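Local structure of cellulase (Bacteroides salanitronis, 6WQY) at residues L113-N118 with N165-E170; W199-V204 with L237-V242; T216-V221 with R245-V250. The protein probably cleaves internal beta-1,4 links of cellulose and related plant polysaccharides with the family 5 glycoside hydrolase domain that makes up this chain. All blocks are in the same frame, centred on the assembly; numbering follows the deposited sequence.

Contact 1 (L113-N118 with N165-E170)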
# COMPACT_ATOMS: atom_id res chain seq x y z
N LEU A 113 -10.75 -11.68 -4.98
CA LEU A 113 -9.95 -10.47 -4.96
C LEU A 113 -8.47 -10.81 -4.98
O LEU A 113 -8.05 -11.86 -4.46
CB LEU A 113 -10.27 -9.67 -3.69
CG LEU A 113 -11.72 -9.22 -3.55
CD1 LEU A 113 -12.05 -8.85 -2.12
CD2 LEU A 113 -11.99 -8.04 -4.48
N ASN A 114 -7.67 -9.92 -5.55
CA ASN A 114 -6.23 -9.98 -5.33
C ASN A 114 -5.94 -9.45 -3.92
O ASN A 114 -6.75 -8.73 -3.34
CB ASN A 114 -5.47 -9.14 -6.34
CG ASN A 114 -5.76 -9.53 -7.76
OD1 ASN A 114 -5.74 -10.70 -8.12
ND2 ASN A 114 -6.02 -8.52 -8.59
N ALA A 115 -4.78 -9.79 -3.37
CA ALA A 115 -4.41 -9.40 -2.02
C ALA A 115 -2.94 -9.05 -1.94
O ALA A 115 -2.11 -9.73 -2.56
CB ALA A 115 -4.71 -10.54 -1.03
N ILE A 116 -2.61 -8.03 -1.15
CA ILE A 116 -1.23 -7.67 -0.85
C ILE A 116 -1.06 -7.79 0.66
O ILE A 116 -1.89 -7.27 1.40
CB ILE A 116 -0.91 -6.22 -1.27
CG1 ILE A 116 -1.20 -5.98 -2.76
CG2 ILE A 116 0.54 -5.89 -0.93
CD1 ILE A 116 -0.98 -4.55 -3.20
N ILE A 117 0.01 -8.44 1.12
CA ILE A 117 0.38 -8.42 2.54
C ILE A 117 1.78 -7.81 2.64
O ILE A 117 2.58 -7.89 1.71
CB ILE A 117 0.32 -9.80 3.21
CG1 ILE A 117 1.20 -10.83 2.51
CG2 ILE A 117 -1.13 -10.28 3.30
CD1 ILE A 117 1.27 -12.17 3.21
N ASN A 118 2.09 -7.24 3.81
CA ASN A 118 3.37 -6.53 3.96
C ASN A 118 3.90 -6.69 5.39
O ASN A 118 3.39 -7.47 6.21
CB ASN A 118 3.23 -5.06 3.54
CG ASN A 118 2.51 -4.21 4.58
OD1 ASN A 118 2.05 -4.72 5.60
ND2 ASN A 118 2.40 -2.92 4.31
N ASN A 165 -1.01 -16.32 -7.95
CA ASN A 165 -0.57 -14.94 -8.13
C ASN A 165 -1.66 -13.91 -7.83
O ASN A 165 -1.41 -12.71 -8.01
CB ASN A 165 0.05 -14.73 -9.51
CG ASN A 165 1.52 -15.14 -9.55
OD1 ASN A 165 2.10 -15.53 -8.53
ND2 ASN A 165 2.14 -15.02 -10.72
N PHE A 166 -2.82 -14.31 -7.29
CA PHE A 166 -3.69 -13.32 -6.66
C PHE A 166 -2.98 -12.64 -5.50
O PHE A 166 -3.34 -11.52 -5.13
CB PHE A 166 -5.02 -13.93 -6.18
CG PHE A 166 -4.94 -14.61 -4.83
CD1 PHE A 166 -4.53 -15.92 -4.71
CD2 PHE A 166 -5.28 -13.92 -3.67
CE1 PHE A 166 -4.44 -16.54 -3.48
CE2 PHE A 166 -5.19 -14.53 -2.44
CZ PHE A 166 -4.76 -15.85 -2.34
N LEU A 167 -2.00 -13.32 -4.88
CA LEU A 167 -1.36 -12.86 -3.66
C LEU A 167 -0.01 -12.25 -3.98
O LEU A 167 0.86 -12.89 -4.59
CB LEU A 167 -1.21 -14.02 -2.68
CG LEU A 167 -0.53 -13.67 -1.35
CD1 LEU A 167 -1.28 -12.60 -0.56
CD2 LEU A 167 -0.38 -14.95 -0.52
N VAL A 168 0.15 -11.00 -3.54
CA VAL A 168 1.35 -10.19 -3.69
C VAL A 168 1.98 -9.99 -2.32
O VAL A 168 1.27 -9.79 -1.33
CB VAL A 168 0.95 -8.82 -4.28
CG1 VAL A 168 2.12 -7.84 -4.32
CG2 VAL A 168 0.33 -8.96 -5.65
N PHE A 169 3.32 -10.03 -2.26
CA PHE A 169 4.05 -9.64 -1.05
C PHE A 169 4.68 -8.26 -1.29
O PHE A 169 5.35 -8.07 -2.31
CB PHE A 169 5.19 -10.61 -0.74
CG PHE A 169 4.79 -12.06 -0.55
CD1 PHE A 169 3.52 -12.46 -0.16
CD2 PHE A 169 5.75 -13.04 -0.77
CE1 PHE A 169 3.22 -13.80 0.00
CE2 PHE A 169 5.45 -14.38 -0.61
CZ PHE A 169 4.19 -14.77 -0.22
N GLU A 170 4.49 -7.34 -0.34
CA GLU A 170 5.09 -6.00 -0.35
C GLU A 170 6.10 -5.93 0.79
O GLU A 170 5.75 -6.16 1.94
CB GLU A 170 3.98 -4.96 -0.18
CG GLU A 170 4.46 -3.54 -0.00
CD GLU A 170 3.31 -2.62 0.35
OE1 GLU A 170 2.46 -2.33 -0.56
OE2 GLU A 170 3.21 -2.21 1.52
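E170 reaches along N118 and past I116 on the neighbouring strand. Its CB rests 3.6 Å from CG2 of I116. With CG anti to the backbone N (chi1 173°) and the chain extended beyond it, E170 CG and CD pass alongside N118 CB, CG at 4.0 Å. At the tip, N118 ND2 gives OE2 a hydrogen bond of 3.0 Å, lying in the asparagine's own amide plane but meeting the carboxylate from its anti side, 34° out of plane. R76 forms a salt bridge to the same oxygen, so OE2 is gripped twice; Y306 OH is hydrogen-bonded to OE1, N118 OD1 accepts a hydrogen bond from V79 N, and N118 ND2 also bonds H120 ND1. The two strands are adjacent, parallel members of the eight-stranded TIM barrel of family 5. E170 N to I117 O and V168 N to A115 O, the latter 2.8 Å, are among the four backbone bonds in the ladder. I116 and V168 share the glutamate's side of the sheet, with I116 CG1 3.9 Å from V168 CB. The other side, facing helices 95-110 and 139-159, is apolar. There A115, with only a methyl group, lets CD1 of L167 come to 4.0 Å from its CB, while I117 CG1 lies 3.9 Å from CD1 of the F169 ring, which in turn meets W153.

Contact 2 (W199-V204 with L237-V242)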
# COMPACT_ATOMS: atom_id res chain seq x y z
N TRP A 199 17.79 -3.47 1.41
CA TRP A 199 16.75 -4.22 2.10
C TRP A 199 15.75 -4.82 1.12
O TRP A 199 15.32 -5.97 1.28
CB TRP A 199 16.01 -3.31 3.07
CG TRP A 199 16.80 -2.89 4.28
CD1 TRP A 199 18.05 -3.26 4.64
CD2 TRP A 199 16.33 -1.99 5.29
NE1 TRP A 199 18.39 -2.65 5.84
CE2 TRP A 199 17.35 -1.86 6.24
CE3 TRP A 199 15.14 -1.29 5.47
CZ2 TRP A 199 17.21 -1.04 7.37
CZ3 TRP A 199 15.00 -0.48 6.58
CH2 TRP A 199 16.02 -0.38 7.52
N ASN A 200 15.36 -4.05 0.10
CA ASN A 200 14.44 -4.59 -0.88
C ASN A 200 15.05 -5.78 -1.60
O ASN A 200 14.35 -6.76 -1.90
CB ASN A 200 14.01 -3.51 -1.88
CG ASN A 200 12.96 -2.57 -1.31
OD1 ASN A 200 12.20 -2.94 -0.40
ND2 ASN A 200 12.89 -1.37 -1.87
N GLN A 201 16.35 -5.72 -1.88
CA GLN A 201 17.02 -6.86 -2.51
C GLN A 201 17.02 -8.08 -1.60
O GLN A 201 16.82 -9.21 -2.06
CB GLN A 201 18.46 -6.49 -2.88
CG GLN A 201 19.17 -7.57 -3.69
CD GLN A 201 18.60 -7.68 -5.08
OE1 GLN A 201 18.79 -6.79 -5.91
NE2 GLN A 201 17.86 -8.75 -5.35
N VAL A 202 17.26 -7.88 -0.30
CA VAL A 202 17.21 -8.98 0.67
C VAL A 202 15.84 -9.65 0.66
O VAL A 202 15.73 -10.88 0.69
CB VAL A 202 17.60 -8.47 2.07
CG1 VAL A 202 17.24 -9.49 3.14
CG2 VAL A 202 19.09 -8.13 2.12
N PHE A 203 14.78 -8.84 0.66
CA PHE A 203 13.41 -9.35 0.58
C PHE A 203 13.19 -10.17 -0.67
O PHE A 203 12.71 -11.30 -0.60
CB PHE A 203 12.44 -8.16 0.65
CG PHE A 203 11.10 -8.38 0.02
CD1 PHE A 203 10.11 -9.13 0.65
CD2 PHE A 203 10.81 -7.81 -1.21
CE1 PHE A 203 8.86 -9.29 0.05
CE2 PHE A 203 9.57 -7.98 -1.79
CZ PHE A 203 8.59 -8.71 -1.15
N VAL A 204 13.53 -9.61 -1.84
CA VAL A 204 13.32 -10.36 -3.08
C VAL A 204 14.06 -11.69 -3.03
O VAL A 204 13.50 -12.75 -3.31
CB VAL A 204 13.75 -9.52 -4.30
CG1 VAL A 204 13.70 -10.36 -5.58
CG2 VAL A 204 12.88 -8.28 -4.46
N LEU A 237 15.71 -0.64 -8.84
CA LEU A 237 14.97 -1.89 -8.96
C LEU A 237 15.86 -3.05 -8.58
O LEU A 237 16.96 -3.17 -9.12
CB LEU A 237 14.48 -2.05 -10.39
CG LEU A 237 13.43 -3.13 -10.62
CD1 LEU A 237 12.12 -2.78 -9.95
CD2 LEU A 237 13.23 -3.36 -12.12
N PRO A 238 15.44 -3.93 -7.67
CA PRO A 238 16.27 -5.09 -7.33
C PRO A 238 16.49 -5.99 -8.53
O PRO A 238 15.66 -6.04 -9.46
CB PRO A 238 15.45 -5.83 -6.27
CG PRO A 238 14.62 -4.75 -5.64
CD PRO A 238 14.26 -3.82 -6.78
N GLN A 239 17.59 -6.73 -8.49
CA GLN A 239 17.79 -7.84 -9.41
C GLN A 239 16.83 -8.97 -9.06
O GLN A 239 16.47 -9.17 -7.90
CB GLN A 239 19.22 -8.36 -9.28
CG GLN A 239 20.28 -7.32 -9.59
CD GLN A 239 20.16 -6.77 -10.99
OE1 GLN A 239 20.29 -7.49 -11.97
NE2 GLN A 239 19.91 -5.47 -11.09
N ASP A 240 16.40 -9.71 -10.07
CA ASP A 240 15.42 -10.78 -9.88
C ASP A 240 15.75 -11.93 -10.81
O ASP A 240 16.49 -11.78 -11.79
CB ASP A 240 14.00 -10.23 -10.11
CG ASP A 240 12.92 -11.03 -9.40
OD1 ASP A 240 13.22 -12.09 -8.79
OD2 ASP A 240 11.76 -10.56 -9.46
N VAL A 241 15.23 -13.11 -10.46
CA VAL A 241 15.43 -14.32 -11.24
C VAL A 241 14.39 -14.51 -12.34
O VAL A 241 14.51 -15.45 -13.14
CB VAL A 241 15.39 -15.57 -10.33
CG1 VAL A 241 16.48 -15.49 -9.27
CG2 VAL A 241 14.02 -15.71 -9.67
N VAL A 242 13.37 -13.67 -12.38
CA VAL A 242 12.30 -13.68 -13.36
C VAL A 242 12.11 -12.23 -13.76
O VAL A 242 12.48 -11.31 -13.02
CB VAL A 242 11.02 -14.27 -12.74
CG1 VAL A 242 10.63 -13.49 -11.47
CG2 VAL A 242 9.88 -14.29 -13.74
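A short length of helix 191-209 comes up to an irregular, extended piece of loop, Q201 and P238 approaching to 5.2 Å between their CA atoms. Q201 makes the two hydrogen bonds that cross between the segments. Its CG is anti to the backbone N (chi1 -173°), and a bend at chi2 swings the amide round to the backbone of Q239. There OE1 accepts Q239 N at 2.8 Å, in the plane of the glutamine carbonyl and on a lone pair, although the N-H is bent to 142°. NE2 returns a far straighter bond, 2.9 Å to Q239 O, with that oxygen in the amide plane. One primary amide thus serves both backbone polar groups of Q239, as a neighbouring strand might, and D205 OD1 on the next turn of the helix is a further acceptor for NE2. An alanine in place of Q201 would probably leave Q239 N and O without these mates and let the loop drift from the helix. Next to the amide the contact is apolar. P238 packs its ring against the helix, its CB 4.0 Å from V204 CG2 and its CG equally far from N200 CB; the amide of N200 turns to P222 O instead. V204 crosses the proline at about a right angle, and its other methyl, CG1, touches D240 OD1 at 3.7 Å. That carboxylate also receives V241 N on OD1, while OD2 forms a salt bridge with R208, one helical turn on from V204. The loop, which leads into strand 246-251, is therefore held to the helix by a bidentate amide and a charged pair around a small apolar patch, a combination that keeps polar backbone satisfied where the barrel's outer layer meets solvent.

Contact 3 (T216-V221 with R245-V250)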
# COMPACT_ATOMS: atom_id res chain seq x y z
N THR A 216 7.78 -16.87 -8.99
CA THR A 216 7.15 -16.07 -10.04
C THR A 216 6.05 -15.16 -9.50
O THR A 216 5.29 -14.59 -10.30
CB THR A 216 6.59 -16.98 -11.15
OG1 THR A 216 5.81 -18.03 -10.58
CG2 THR A 216 7.73 -17.60 -11.95
N ARG A 217 5.94 -15.01 -8.19
CA ARG A 217 4.95 -14.15 -7.57
C ARG A 217 5.28 -12.68 -7.82
O ARG A 217 6.45 -12.29 -7.84
CB ARG A 217 4.94 -14.41 -6.06
CG ARG A 217 3.82 -13.71 -5.30
CD ARG A 217 3.77 -14.07 -3.83
NE ARG A 217 3.75 -15.50 -3.60
CZ ARG A 217 2.71 -16.30 -3.85
NH1 ARG A 217 1.58 -15.80 -4.32
NH2 ARG A 217 2.82 -17.60 -3.63
N TYR A 218 4.25 -11.84 -8.00
CA TYR A 218 4.46 -10.40 -8.06
C TYR A 218 4.76 -9.87 -6.67
O TYR A 218 4.11 -10.24 -5.68
CB TYR A 218 3.23 -9.67 -8.63
CG TYR A 218 2.93 -10.00 -10.08
CD1 TYR A 218 2.29 -11.17 -10.42
CD2 TYR A 218 3.31 -9.14 -11.11
CE1 TYR A 218 2.01 -11.48 -11.74
CE2 TYR A 218 3.04 -9.44 -12.43
CZ TYR A 218 2.39 -10.61 -12.74
OH TYR A 218 2.11 -10.94 -14.05
N LEU A 219 5.77 -9.01 -6.59
CA LEU A 219 6.22 -8.42 -5.34
C LEU A 219 6.22 -6.90 -5.45
O LEU A 219 6.50 -6.35 -6.52
CB LEU A 219 7.63 -8.88 -4.98
CG LEU A 219 7.89 -10.38 -5.07
CD1 LEU A 219 9.36 -10.67 -4.75
CD2 LEU A 219 6.98 -11.18 -4.16
N GLY A 220 5.91 -6.23 -4.33
CA GLY A 220 5.99 -4.78 -4.25
C GLY A 220 7.21 -4.36 -3.44
O GLY A 220 7.51 -4.96 -2.41
N VAL A 221 7.89 -3.32 -3.91
CA VAL A 221 9.08 -2.78 -3.26
C VAL A 221 8.98 -1.26 -3.23
O VAL A 221 8.75 -0.64 -4.27
CB VAL A 221 10.37 -3.26 -3.94
CG1 VAL A 221 10.67 -4.70 -3.53
CG2 VAL A 221 10.28 -3.15 -5.46
N ARG A 245 8.23 -8.98 -12.46
CA ARG A 245 7.49 -9.40 -11.28
C ARG A 245 7.80 -8.53 -10.07
O ARG A 245 7.45 -8.91 -8.95
CB ARG A 245 7.73 -10.87 -10.95
CG ARG A 245 7.17 -11.85 -11.98
CD ARG A 245 5.66 -11.84 -12.01
NE ARG A 245 5.12 -12.75 -13.01
CZ ARG A 245 4.95 -12.43 -14.29
NH1 ARG A 245 5.28 -11.22 -14.74
NH2 ARG A 245 4.45 -13.32 -15.14
N LEU A 246 8.42 -7.37 -10.26
CA LEU A 246 8.66 -6.40 -9.20
C LEU A 246 7.94 -5.11 -9.54
O LEU A 246 8.11 -4.56 -10.64
CB LEU A 246 10.14 -6.11 -9.00
CG LEU A 246 11.00 -7.31 -8.65
CD1 LEU A 246 12.44 -6.85 -8.45
CD2 LEU A 246 10.51 -8.07 -7.43
N MET A 247 7.15 -4.61 -8.59
CA MET A 247 6.34 -3.41 -8.78
C MET A 247 6.77 -2.35 -7.77
O MET A 247 6.91 -2.66 -6.58
CB MET A 247 4.84 -3.71 -8.60
CG MET A 247 4.35 -4.95 -9.34
SD MET A 247 2.59 -5.24 -9.22
CE MET A 247 2.42 -5.59 -7.48
N VAL A 248 6.97 -1.12 -8.23
CA VAL A 248 7.36 -0.02 -7.35
C VAL A 248 6.13 0.49 -6.61
O VAL A 248 5.13 0.88 -7.23
CB VAL A 248 8.00 1.11 -8.16
CG1 VAL A 248 8.50 2.22 -7.24
CG2 VAL A 248 9.14 0.58 -9.03
N ALA A 249 6.20 0.51 -5.29
CA ALA A 249 5.11 0.99 -4.45
C ALA A 249 5.35 2.43 -4.04
O ALA A 249 6.41 2.75 -3.51
CB ALA A 249 5.02 0.13 -3.19
N VAL A 250 4.34 3.30 -4.26
CA VAL A 250 4.35 4.67 -3.74
C VAL A 250 3.03 4.93 -3.03
O VAL A 250 2.04 4.24 -3.25
CB VAL A 250 4.60 5.73 -4.83
CG1 VAL A 250 5.98 5.56 -5.45
CG2 VAL A 250 3.52 5.70 -5.89
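R245 lays its side chain over one face of the Y218 ring. CD sits above the ring centre, 3.4 Å from the centroid and only 6° off the normal, a CH-pi contact. A bend at chi2 (-68°) brings CD there, and the extended chi3 carries the guanidinium toward the hydroxyl, its plane 11° from that of the tyrosine and CZ 3.2 Å from Y218 OH. The hydroxyl meets the flat face of the guanidinium rather than its N-H groups, and gives its hydrogen bond to G21 O. NE makes a weak hydrogen bond to T216 O, 3.3 Å, while NH2 makes a salt bridge to E22. An arginine suits this spot because its long aliphatic part can lie flat on a ring while its charged end turns to other partners. Beyond this contact the chains become parallel strands 219-222 and 246-251 of the TIM barrel, the two strands of a beta-alpha-beta unit whose helix is 228-234. Four backbone hydrogen bonds join them, including M247 N to L219 O at 2.8 Å. L219 and L246 pack on the side of the sheet turned to helix 191-209, with L219 CB 3.9 Å from L246 CD2, and F203 and R208 of the helix beside L219. M247 lies on the opposite side, its methyl CE near Y218 CB and its chain against V168 and Y306. G220, beside M247, has no side chain; a CB there would lie 4.0 Å from M247 O. The last of the four, A249 N to V221 O at 3.0 Å, has its donor well above the carbonyl plane.

Contacts 1 and 3 are buried pairings of neighbouring strands in one barrel, about 10 Å apart between centres and joined where strand 167-170 meets strand 219-222, F169 O taking a probable hydrogen bond from G220 N. Contact 2 lies farther out and only partly buried, and has no ladder: a helix side chain bonds a loop backbone. Polar chemistry differs likewise. In contact 1 it is a buried asparagine-glutamate cluster, in contact 3 an arginine lying on a tyrosine ring at the start of the strands, in contact 2 an amide near solvent. F203 ties the three together, its ring packing on the backbone carbonyl oxygens of F169 and G220, while P238 and D240 pack against L246.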